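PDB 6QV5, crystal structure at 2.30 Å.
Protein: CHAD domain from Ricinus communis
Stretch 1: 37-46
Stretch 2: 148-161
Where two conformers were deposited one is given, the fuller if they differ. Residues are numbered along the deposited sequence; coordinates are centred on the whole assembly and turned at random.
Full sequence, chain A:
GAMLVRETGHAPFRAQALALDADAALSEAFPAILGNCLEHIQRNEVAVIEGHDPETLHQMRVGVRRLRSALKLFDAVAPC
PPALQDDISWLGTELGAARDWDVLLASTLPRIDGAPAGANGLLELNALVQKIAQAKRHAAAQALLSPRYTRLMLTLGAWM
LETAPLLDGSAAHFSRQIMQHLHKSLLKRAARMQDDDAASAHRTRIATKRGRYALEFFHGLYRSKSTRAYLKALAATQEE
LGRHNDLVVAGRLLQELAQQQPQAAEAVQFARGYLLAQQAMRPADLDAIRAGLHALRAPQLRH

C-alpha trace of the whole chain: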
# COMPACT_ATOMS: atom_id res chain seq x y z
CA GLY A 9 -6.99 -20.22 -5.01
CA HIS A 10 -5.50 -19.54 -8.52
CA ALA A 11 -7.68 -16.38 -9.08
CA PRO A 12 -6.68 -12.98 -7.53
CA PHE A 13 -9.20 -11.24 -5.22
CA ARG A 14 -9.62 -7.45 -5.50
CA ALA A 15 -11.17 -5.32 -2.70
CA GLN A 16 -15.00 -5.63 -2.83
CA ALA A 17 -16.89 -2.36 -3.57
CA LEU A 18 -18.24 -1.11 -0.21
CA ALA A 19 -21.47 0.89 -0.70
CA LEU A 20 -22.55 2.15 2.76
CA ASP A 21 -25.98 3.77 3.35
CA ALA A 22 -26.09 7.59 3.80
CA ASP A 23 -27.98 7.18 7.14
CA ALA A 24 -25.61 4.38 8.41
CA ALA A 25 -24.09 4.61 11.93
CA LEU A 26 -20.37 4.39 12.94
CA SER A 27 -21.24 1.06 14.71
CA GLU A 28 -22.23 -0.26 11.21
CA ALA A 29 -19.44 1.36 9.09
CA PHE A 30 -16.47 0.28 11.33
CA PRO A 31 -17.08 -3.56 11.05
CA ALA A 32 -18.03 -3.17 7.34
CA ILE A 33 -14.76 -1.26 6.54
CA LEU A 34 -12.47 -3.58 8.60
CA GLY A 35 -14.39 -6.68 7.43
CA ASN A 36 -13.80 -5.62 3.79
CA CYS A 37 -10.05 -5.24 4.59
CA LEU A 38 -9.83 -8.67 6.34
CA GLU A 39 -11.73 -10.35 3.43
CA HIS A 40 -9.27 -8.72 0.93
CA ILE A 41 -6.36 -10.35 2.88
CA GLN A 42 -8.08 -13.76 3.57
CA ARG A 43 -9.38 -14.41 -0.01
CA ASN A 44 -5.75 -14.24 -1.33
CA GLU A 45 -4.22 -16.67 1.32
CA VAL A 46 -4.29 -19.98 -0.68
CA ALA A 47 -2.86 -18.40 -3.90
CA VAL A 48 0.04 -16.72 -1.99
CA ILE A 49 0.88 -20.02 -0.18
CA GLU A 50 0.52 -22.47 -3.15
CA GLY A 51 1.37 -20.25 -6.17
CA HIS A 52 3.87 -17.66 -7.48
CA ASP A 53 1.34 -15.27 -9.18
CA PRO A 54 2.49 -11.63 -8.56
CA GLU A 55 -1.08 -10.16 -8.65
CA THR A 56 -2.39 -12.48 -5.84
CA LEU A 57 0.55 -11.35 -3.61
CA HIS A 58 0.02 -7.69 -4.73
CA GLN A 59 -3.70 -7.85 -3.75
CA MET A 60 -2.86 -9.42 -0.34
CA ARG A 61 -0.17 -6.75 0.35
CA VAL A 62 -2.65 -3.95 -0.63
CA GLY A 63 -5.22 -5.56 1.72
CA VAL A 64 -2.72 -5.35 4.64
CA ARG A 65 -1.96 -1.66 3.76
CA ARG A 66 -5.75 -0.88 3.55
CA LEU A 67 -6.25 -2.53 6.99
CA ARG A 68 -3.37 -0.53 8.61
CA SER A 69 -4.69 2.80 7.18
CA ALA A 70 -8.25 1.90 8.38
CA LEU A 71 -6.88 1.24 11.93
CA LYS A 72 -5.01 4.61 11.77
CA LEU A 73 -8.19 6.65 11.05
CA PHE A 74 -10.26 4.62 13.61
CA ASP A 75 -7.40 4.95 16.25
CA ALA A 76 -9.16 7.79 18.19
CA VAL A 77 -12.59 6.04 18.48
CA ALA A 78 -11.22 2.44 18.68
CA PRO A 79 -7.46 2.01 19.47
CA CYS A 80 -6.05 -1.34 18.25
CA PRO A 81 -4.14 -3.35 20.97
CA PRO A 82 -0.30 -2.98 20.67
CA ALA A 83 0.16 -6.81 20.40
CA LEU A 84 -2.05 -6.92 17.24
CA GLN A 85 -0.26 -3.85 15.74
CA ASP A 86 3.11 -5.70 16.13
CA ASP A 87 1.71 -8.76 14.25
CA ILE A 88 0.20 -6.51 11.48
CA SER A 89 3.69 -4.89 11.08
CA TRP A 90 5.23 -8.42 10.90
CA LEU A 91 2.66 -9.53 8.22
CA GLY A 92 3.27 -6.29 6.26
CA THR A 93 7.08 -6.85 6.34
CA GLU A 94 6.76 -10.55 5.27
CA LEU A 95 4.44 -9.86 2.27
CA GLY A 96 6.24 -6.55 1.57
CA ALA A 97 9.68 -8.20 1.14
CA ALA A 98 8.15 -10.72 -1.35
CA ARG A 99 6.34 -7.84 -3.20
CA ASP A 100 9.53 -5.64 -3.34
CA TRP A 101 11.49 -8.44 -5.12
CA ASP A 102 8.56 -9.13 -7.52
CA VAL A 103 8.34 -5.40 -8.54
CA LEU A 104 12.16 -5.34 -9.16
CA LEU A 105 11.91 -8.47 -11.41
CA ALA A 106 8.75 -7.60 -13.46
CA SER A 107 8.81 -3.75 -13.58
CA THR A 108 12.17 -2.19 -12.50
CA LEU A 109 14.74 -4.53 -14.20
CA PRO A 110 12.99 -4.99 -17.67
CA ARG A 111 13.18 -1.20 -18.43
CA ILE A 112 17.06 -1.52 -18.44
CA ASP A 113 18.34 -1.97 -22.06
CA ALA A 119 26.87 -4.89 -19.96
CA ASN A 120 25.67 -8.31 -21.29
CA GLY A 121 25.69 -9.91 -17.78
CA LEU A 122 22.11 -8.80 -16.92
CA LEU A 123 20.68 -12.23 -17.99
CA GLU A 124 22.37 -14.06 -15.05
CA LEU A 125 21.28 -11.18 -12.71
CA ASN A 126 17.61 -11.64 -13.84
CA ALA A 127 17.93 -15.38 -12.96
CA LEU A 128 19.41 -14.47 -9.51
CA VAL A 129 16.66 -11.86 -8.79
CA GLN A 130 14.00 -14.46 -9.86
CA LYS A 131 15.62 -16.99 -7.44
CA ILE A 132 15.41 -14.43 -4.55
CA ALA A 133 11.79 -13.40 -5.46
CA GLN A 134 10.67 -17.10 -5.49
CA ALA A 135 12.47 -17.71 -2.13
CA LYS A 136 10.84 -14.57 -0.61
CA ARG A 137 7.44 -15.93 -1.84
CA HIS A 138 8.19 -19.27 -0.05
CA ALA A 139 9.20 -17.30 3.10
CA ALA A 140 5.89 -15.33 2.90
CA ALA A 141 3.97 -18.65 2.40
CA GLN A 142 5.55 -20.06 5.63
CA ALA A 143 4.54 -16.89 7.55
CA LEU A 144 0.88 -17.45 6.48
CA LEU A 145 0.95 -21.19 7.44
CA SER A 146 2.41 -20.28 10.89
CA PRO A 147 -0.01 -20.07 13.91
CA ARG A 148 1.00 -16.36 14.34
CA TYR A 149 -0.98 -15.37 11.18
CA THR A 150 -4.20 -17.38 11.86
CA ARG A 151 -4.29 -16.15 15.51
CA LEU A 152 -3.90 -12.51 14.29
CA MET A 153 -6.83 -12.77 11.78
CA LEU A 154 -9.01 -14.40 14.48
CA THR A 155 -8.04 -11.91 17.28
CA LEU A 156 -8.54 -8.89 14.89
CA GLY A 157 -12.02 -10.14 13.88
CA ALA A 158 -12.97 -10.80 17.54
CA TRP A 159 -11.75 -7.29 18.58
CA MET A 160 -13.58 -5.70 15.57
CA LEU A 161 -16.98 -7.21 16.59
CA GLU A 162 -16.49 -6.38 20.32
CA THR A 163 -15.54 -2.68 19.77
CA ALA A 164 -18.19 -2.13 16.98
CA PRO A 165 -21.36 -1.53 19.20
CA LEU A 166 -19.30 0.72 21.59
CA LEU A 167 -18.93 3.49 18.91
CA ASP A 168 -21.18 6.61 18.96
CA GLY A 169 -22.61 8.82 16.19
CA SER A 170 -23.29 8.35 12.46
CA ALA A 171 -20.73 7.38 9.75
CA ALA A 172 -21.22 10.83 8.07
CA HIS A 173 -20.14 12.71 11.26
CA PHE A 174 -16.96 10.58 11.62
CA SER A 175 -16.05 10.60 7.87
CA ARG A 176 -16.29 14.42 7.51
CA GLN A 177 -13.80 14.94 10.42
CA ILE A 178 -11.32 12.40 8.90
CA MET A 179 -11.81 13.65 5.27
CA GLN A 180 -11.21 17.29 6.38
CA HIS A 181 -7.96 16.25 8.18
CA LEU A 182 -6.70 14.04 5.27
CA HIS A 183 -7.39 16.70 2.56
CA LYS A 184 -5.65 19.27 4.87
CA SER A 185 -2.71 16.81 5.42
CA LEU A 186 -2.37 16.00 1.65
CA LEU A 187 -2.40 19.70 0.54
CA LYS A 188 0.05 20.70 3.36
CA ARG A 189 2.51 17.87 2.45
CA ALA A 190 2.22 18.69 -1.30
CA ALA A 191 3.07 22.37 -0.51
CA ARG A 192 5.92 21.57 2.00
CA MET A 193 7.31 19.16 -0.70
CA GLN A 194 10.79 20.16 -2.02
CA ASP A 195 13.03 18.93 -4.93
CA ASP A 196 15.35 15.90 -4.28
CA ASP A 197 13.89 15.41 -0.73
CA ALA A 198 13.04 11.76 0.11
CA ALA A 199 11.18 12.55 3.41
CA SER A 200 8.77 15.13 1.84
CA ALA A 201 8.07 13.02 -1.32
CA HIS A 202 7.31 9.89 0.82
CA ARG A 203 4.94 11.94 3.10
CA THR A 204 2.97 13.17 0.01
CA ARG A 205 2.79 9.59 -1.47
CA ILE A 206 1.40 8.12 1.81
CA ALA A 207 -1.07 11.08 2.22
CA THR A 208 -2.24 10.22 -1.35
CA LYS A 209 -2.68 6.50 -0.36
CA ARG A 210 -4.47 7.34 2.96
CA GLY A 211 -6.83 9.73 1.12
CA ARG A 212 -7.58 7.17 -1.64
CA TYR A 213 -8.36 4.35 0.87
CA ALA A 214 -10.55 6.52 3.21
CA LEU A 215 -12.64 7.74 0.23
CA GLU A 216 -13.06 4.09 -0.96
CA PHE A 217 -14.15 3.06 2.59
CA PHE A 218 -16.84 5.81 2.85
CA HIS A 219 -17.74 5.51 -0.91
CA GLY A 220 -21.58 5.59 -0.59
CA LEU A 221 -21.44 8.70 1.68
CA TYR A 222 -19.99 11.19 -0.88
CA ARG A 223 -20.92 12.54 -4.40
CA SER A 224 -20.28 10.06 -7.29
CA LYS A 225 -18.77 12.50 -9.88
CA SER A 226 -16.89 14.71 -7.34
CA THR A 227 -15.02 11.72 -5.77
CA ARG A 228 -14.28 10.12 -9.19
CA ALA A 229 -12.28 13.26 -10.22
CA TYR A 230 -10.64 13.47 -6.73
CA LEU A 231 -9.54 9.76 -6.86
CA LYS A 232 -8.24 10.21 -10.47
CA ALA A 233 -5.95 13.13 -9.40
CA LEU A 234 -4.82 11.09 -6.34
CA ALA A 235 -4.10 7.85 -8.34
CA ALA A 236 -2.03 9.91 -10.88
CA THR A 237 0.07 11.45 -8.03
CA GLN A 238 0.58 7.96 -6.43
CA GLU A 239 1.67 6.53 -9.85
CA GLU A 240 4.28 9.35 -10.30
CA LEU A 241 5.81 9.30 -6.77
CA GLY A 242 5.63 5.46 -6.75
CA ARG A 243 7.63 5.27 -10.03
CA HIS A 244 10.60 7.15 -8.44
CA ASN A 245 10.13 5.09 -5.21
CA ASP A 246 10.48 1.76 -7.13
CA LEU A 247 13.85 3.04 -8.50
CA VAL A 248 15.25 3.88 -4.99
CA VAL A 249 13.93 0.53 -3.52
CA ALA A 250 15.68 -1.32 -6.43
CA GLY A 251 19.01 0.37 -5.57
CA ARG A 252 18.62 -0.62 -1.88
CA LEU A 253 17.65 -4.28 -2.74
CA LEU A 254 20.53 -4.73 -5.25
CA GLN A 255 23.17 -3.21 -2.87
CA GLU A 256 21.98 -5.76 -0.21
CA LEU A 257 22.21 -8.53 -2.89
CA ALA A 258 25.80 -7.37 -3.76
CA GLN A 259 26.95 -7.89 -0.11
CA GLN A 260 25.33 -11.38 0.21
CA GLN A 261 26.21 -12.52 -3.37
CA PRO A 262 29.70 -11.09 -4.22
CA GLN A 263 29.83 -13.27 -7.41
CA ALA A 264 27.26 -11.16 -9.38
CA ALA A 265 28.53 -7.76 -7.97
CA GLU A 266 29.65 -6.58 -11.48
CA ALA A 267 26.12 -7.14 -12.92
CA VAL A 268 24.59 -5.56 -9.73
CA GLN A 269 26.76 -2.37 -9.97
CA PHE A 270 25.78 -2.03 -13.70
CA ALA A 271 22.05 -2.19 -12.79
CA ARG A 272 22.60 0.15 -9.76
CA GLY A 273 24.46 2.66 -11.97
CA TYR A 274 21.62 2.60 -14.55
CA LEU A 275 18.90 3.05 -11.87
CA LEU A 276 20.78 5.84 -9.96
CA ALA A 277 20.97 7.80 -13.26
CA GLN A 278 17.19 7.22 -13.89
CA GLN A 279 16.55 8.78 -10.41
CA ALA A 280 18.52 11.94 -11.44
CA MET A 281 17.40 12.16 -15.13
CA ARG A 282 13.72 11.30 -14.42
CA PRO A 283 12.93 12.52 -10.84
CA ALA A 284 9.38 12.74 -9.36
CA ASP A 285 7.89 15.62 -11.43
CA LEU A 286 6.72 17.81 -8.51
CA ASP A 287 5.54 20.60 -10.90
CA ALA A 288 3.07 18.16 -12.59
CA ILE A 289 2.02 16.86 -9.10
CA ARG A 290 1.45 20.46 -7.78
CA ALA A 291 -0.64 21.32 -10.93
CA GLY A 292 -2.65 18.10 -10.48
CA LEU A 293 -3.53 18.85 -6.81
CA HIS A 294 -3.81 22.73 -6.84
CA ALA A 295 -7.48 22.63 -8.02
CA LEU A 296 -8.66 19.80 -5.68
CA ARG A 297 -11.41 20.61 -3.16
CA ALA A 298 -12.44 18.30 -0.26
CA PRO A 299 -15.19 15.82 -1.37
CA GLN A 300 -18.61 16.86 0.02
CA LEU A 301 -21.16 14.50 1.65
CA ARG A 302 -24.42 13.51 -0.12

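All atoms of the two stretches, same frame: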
# COMPACT_ATOMS: atom_id res chain seq x y z
N CYS A 37 -11.51 -5.18 4.56
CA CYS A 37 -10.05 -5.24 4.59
C CYS A 37 -9.57 -6.65 4.90
O CYS A 37 -8.68 -7.15 4.21
CB CYS A 37 -9.48 -4.23 5.58
SG CYS A 37 -9.61 -2.51 5.05
N LEU A 38 -10.16 -7.30 5.93
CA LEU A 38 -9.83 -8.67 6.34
C LEU A 38 -10.18 -9.69 5.26
O LEU A 38 -9.41 -10.62 5.06
CB LEU A 38 -10.47 -9.04 7.69
CG LEU A 38 -9.93 -8.32 8.93
CD1 LEU A 38 -10.90 -8.44 10.09
CD2 LEU A 38 -8.55 -8.83 9.33
N GLU A 39 -11.30 -9.48 4.54
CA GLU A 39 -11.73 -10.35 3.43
C GLU A 39 -10.73 -10.24 2.26
O GLU A 39 -10.38 -11.26 1.67
CB GLU A 39 -13.16 -9.98 2.96
CG GLU A 39 -13.72 -10.87 1.86
CD GLU A 39 -14.94 -10.35 1.12
OE1 GLU A 39 -14.99 -9.13 0.82
OE2 GLU A 39 -15.84 -11.16 0.83
N HIS A 40 -10.25 -9.01 1.98
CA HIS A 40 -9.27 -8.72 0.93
C HIS A 40 -7.94 -9.46 1.17
O HIS A 40 -7.30 -9.91 0.22
CB HIS A 40 -9.05 -7.19 0.81
CG HIS A 40 -8.33 -6.74 -0.43
ND1 HIS A 40 -7.82 -5.45 -0.52
CD2 HIS A 40 -8.06 -7.40 -1.58
CE1 HIS A 40 -7.25 -5.38 -1.71
NE2 HIS A 40 -7.37 -6.52 -2.39
N ILE A 41 -7.56 -9.63 2.45
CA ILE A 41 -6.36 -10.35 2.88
C ILE A 41 -6.60 -11.87 2.79
O ILE A 41 -5.83 -12.57 2.13
CB ILE A 41 -5.92 -9.90 4.31
CG1 ILE A 41 -5.58 -8.40 4.36
CG2 ILE A 41 -4.75 -10.75 4.85
CD1 ILE A 41 -5.68 -7.73 5.73
N GLN A 42 -7.68 -12.35 3.47
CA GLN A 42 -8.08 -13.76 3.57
C GLN A 42 -8.31 -14.46 2.22
O GLN A 42 -7.85 -15.58 2.03
CB GLN A 42 -9.31 -13.89 4.48
CG GLN A 42 -9.81 -15.32 4.73
CD GLN A 42 -10.95 -15.71 3.82
OE1 GLN A 42 -12.00 -15.06 3.78
NE2 GLN A 42 -10.77 -16.78 3.08
N ARG A 43 -9.05 -13.81 1.30
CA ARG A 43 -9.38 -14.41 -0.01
C ARG A 43 -8.17 -14.59 -0.96
O ARG A 43 -8.33 -15.20 -2.02
CB ARG A 43 -10.52 -13.65 -0.70
CG ARG A 43 -11.87 -13.70 0.04
CD ARG A 43 -12.61 -15.02 -0.12
NE ARG A 43 -13.25 -15.12 -1.44
CZ ARG A 43 -13.18 -16.20 -2.22
NH1 ARG A 43 -12.49 -17.26 -1.84
NH2 ARG A 43 -13.79 -16.21 -3.39
N ASN A 44 -6.98 -14.11 -0.56
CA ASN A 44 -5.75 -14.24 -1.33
C ASN A 44 -4.75 -15.24 -0.71
O ASN A 44 -3.77 -15.59 -1.37
CB ASN A 44 -5.11 -12.88 -1.59
CG ASN A 44 -5.83 -12.07 -2.64
OD1 ASN A 44 -5.85 -12.41 -3.82
ND2 ASN A 44 -6.45 -10.98 -2.22
N GLU A 45 -5.03 -15.72 0.53
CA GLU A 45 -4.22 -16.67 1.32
C GLU A 45 -3.68 -17.87 0.55
O GLU A 45 -2.46 -18.04 0.48
CB GLU A 45 -5.03 -17.18 2.52
CG GLU A 45 -5.02 -16.29 3.73
CD GLU A 45 -5.90 -16.76 4.88
OE1 GLU A 45 -6.10 -17.99 5.02
OE2 GLU A 45 -6.37 -15.90 5.65
N VAL A 46 -4.59 -18.73 0.03
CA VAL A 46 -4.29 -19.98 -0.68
C VAL A 46 -3.35 -19.76 -1.88
O VAL A 46 -2.36 -20.48 -2.01
CB VAL A 46 -5.60 -20.73 -1.08
CG1 VAL A 46 -5.30 -22.08 -1.74
CG2 VAL A 46 -6.52 -20.92 0.12
N ARG A 148 0.96 -17.80 14.09
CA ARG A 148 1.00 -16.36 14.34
C ARG A 148 0.03 -15.59 13.43
O ARG A 148 -0.62 -14.65 13.89
CB ARG A 148 2.44 -15.81 14.18
CG ARG A 148 2.63 -14.43 14.80
CD ARG A 148 4.00 -13.85 14.54
NE ARG A 148 4.08 -12.47 15.03
CZ ARG A 148 5.19 -11.73 15.02
NH1 ARG A 148 6.33 -12.22 14.55
NH2 ARG A 148 5.16 -10.49 15.49
N TYR A 149 -0.08 -16.00 12.15
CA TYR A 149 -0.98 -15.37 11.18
C TYR A 149 -2.46 -15.65 11.47
O TYR A 149 -3.25 -14.71 11.53
CB TYR A 149 -0.62 -15.76 9.74
CG TYR A 149 -1.63 -15.28 8.72
CD1 TYR A 149 -1.74 -13.94 8.39
CD2 TYR A 149 -2.52 -16.17 8.13
CE1 TYR A 149 -2.69 -13.49 7.47
CE2 TYR A 149 -3.48 -15.74 7.21
CZ TYR A 149 -3.56 -14.40 6.89
OH TYR A 149 -4.50 -13.96 5.99
N THR A 150 -2.83 -16.94 11.61
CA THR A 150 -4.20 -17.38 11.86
C THR A 150 -4.75 -16.83 13.17
O THR A 150 -5.93 -16.47 13.22
CB THR A 150 -4.34 -18.90 11.74
OG1 THR A 150 -3.35 -19.53 12.55
CG2 THR A 150 -4.23 -19.39 10.30
N ARG A 151 -3.90 -16.72 14.22
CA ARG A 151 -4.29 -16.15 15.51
C ARG A 151 -4.58 -14.66 15.36
O ARG A 151 -5.56 -14.19 15.91
CB ARG A 151 -3.23 -16.40 16.59
CG ARG A 151 -3.28 -17.80 17.18
CD ARG A 151 -2.38 -17.96 18.38
NE ARG A 151 -3.02 -17.50 19.61
CZ ARG A 151 -2.53 -17.69 20.84
NH1 ARG A 151 -3.18 -17.24 21.90
NH2 ARG A 151 -1.38 -18.33 21.01
N LEU A 152 -3.75 -13.94 14.57
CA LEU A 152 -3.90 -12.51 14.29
C LEU A 152 -5.23 -12.19 13.61
O LEU A 152 -5.93 -11.29 14.07
CB LEU A 152 -2.70 -11.99 13.46
CG LEU A 152 -2.84 -10.64 12.74
CD1 LEU A 152 -2.80 -9.47 13.72
CD2 LEU A 152 -1.77 -10.47 11.69
N MET A 153 -5.59 -12.94 12.54
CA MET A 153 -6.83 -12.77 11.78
C MET A 153 -8.06 -13.02 12.65
O MET A 153 -9.07 -12.33 12.51
CB MET A 153 -6.85 -13.68 10.54
CG MET A 153 -5.82 -13.33 9.49
SD MET A 153 -6.14 -11.78 8.62
CE MET A 153 -4.75 -10.82 9.16
N LEU A 154 -7.96 -14.02 13.55
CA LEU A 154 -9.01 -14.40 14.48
C LEU A 154 -9.17 -13.35 15.59
O LEU A 154 -10.30 -12.95 15.88
CB LEU A 154 -8.69 -15.79 15.07
CG LEU A 154 -9.75 -16.46 15.94
CD1 LEU A 154 -10.90 -16.99 15.10
CD2 LEU A 154 -9.14 -17.60 16.73
N THR A 155 -8.05 -12.90 16.20
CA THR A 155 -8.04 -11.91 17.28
C THR A 155 -8.50 -10.53 16.76
O THR A 155 -9.22 -9.84 17.48
CB THR A 155 -6.69 -11.88 18.02
OG1 THR A 155 -6.30 -13.22 18.32
CG2 THR A 155 -6.74 -11.08 19.32
N LEU A 156 -8.13 -10.16 15.51
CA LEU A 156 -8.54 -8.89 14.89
C LEU A 156 -10.05 -8.86 14.67
O LEU A 156 -10.69 -7.86 14.99
CB LEU A 156 -7.81 -8.64 13.56
CG LEU A 156 -6.56 -7.76 13.59
CD1 LEU A 156 -5.86 -7.80 12.25
CD2 LEU A 156 -6.90 -6.31 13.94
N GLY A 157 -10.59 -9.96 14.14
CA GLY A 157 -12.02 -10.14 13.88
C GLY A 157 -12.85 -10.11 15.15
O GLY A 157 -13.93 -9.51 15.16
N ALA A 158 -12.34 -10.75 16.22
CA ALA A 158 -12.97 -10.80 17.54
C ALA A 158 -12.99 -9.41 18.19
O ALA A 158 -13.99 -9.04 18.81
CB ALA A 158 -12.24 -11.79 18.44
N TRP A 159 -11.89 -8.65 18.05
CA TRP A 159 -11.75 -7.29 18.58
C TRP A 159 -12.67 -6.34 17.82
O TRP A 159 -13.31 -5.49 18.44
CB TRP A 159 -10.28 -6.83 18.50
CG TRP A 159 -10.07 -5.37 18.79
CD1 TRP A 159 -9.98 -4.78 20.01
CD2 TRP A 159 -9.95 -4.32 17.82
NE1 TRP A 159 -9.82 -3.42 19.86
CE2 TRP A 159 -9.80 -3.11 18.53
CE3 TRP A 159 -9.98 -4.29 16.41
CZ2 TRP A 159 -9.66 -1.88 17.88
CZ3 TRP A 159 -9.84 -3.06 15.77
CH2 TRP A 159 -9.68 -1.88 16.50
N MET A 160 -12.75 -6.49 16.47
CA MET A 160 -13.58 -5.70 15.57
C MET A 160 -15.06 -5.76 15.98
O MET A 160 -15.69 -4.71 16.13
CB MET A 160 -13.41 -6.19 14.12
CG MET A 160 -14.19 -5.41 13.09
SD MET A 160 -14.40 -6.34 11.55
CE MET A 160 -15.82 -7.32 11.94
N LEU A 161 -15.59 -6.98 16.20
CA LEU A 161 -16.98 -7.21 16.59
C LEU A 161 -17.31 -6.75 18.01
O LEU A 161 -18.44 -6.35 18.26
CB LEU A 161 -17.37 -8.69 16.39
CG LEU A 161 -17.34 -9.21 14.95
CD1 LEU A 161 -17.08 -10.70 14.93
CD2 LEU A 161 -18.63 -8.88 14.21

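How do the two stretches lie against each other? The helix of residues 37-42 runs nearly antiparallel to the helix of 148-161, at 162° between their directions, with axes 11.6 Å apart at closest approach. That is a roomy spacing, so side chains rather than backbones fill the gap, and the contact buries a modest 337 Å² in all.

Which bump fills which hollow? Leu38 is the knob. Its side chain points toward the second helix and settles among Met153, Leu156, Gly157 and Met160, residues spaced so that they line one face of that helix. CD2 of Leu38 lies 3.9 Å from SD of Met153 and 4.1 Å from CD1 of Leu156, while CD1 of Leu38 lies 4.3 Å from both SD of Met160 and CA of Gly157. The forked leucine thus reaches different walls of the hollow with its two methyls. At Gly157 the backbone itself forms part of the wall, although a CB there would still have room.

What continues the packing beyond the knob? One turn further along, Ile41 also points toward the partner, and its CG2 sits 4.1 Å from SD of Met153. The unbranched, flexible methionine therefore touches both aliphatic neighbours with a single sulfur. The same CG2 of Ile41 meets the edge of the Tyr149 ring, 3.4 Å from OH of Tyr149.

What fastens the polar end? At the end of the type I turn from Gln42 to Glu45, the CA-to-CB bond of Glu45 points toward the second helix, and OH of Tyr149 donates a hydrogen bond to OE2 of Glu45 at 2.7 Å. Tyrosine suits this place because its long ring spans the gap, offering carbon to Ile41 and a hydroxyl to the carboxylate. Tyr149 is buried, whereas Glu45 remains partly exposed.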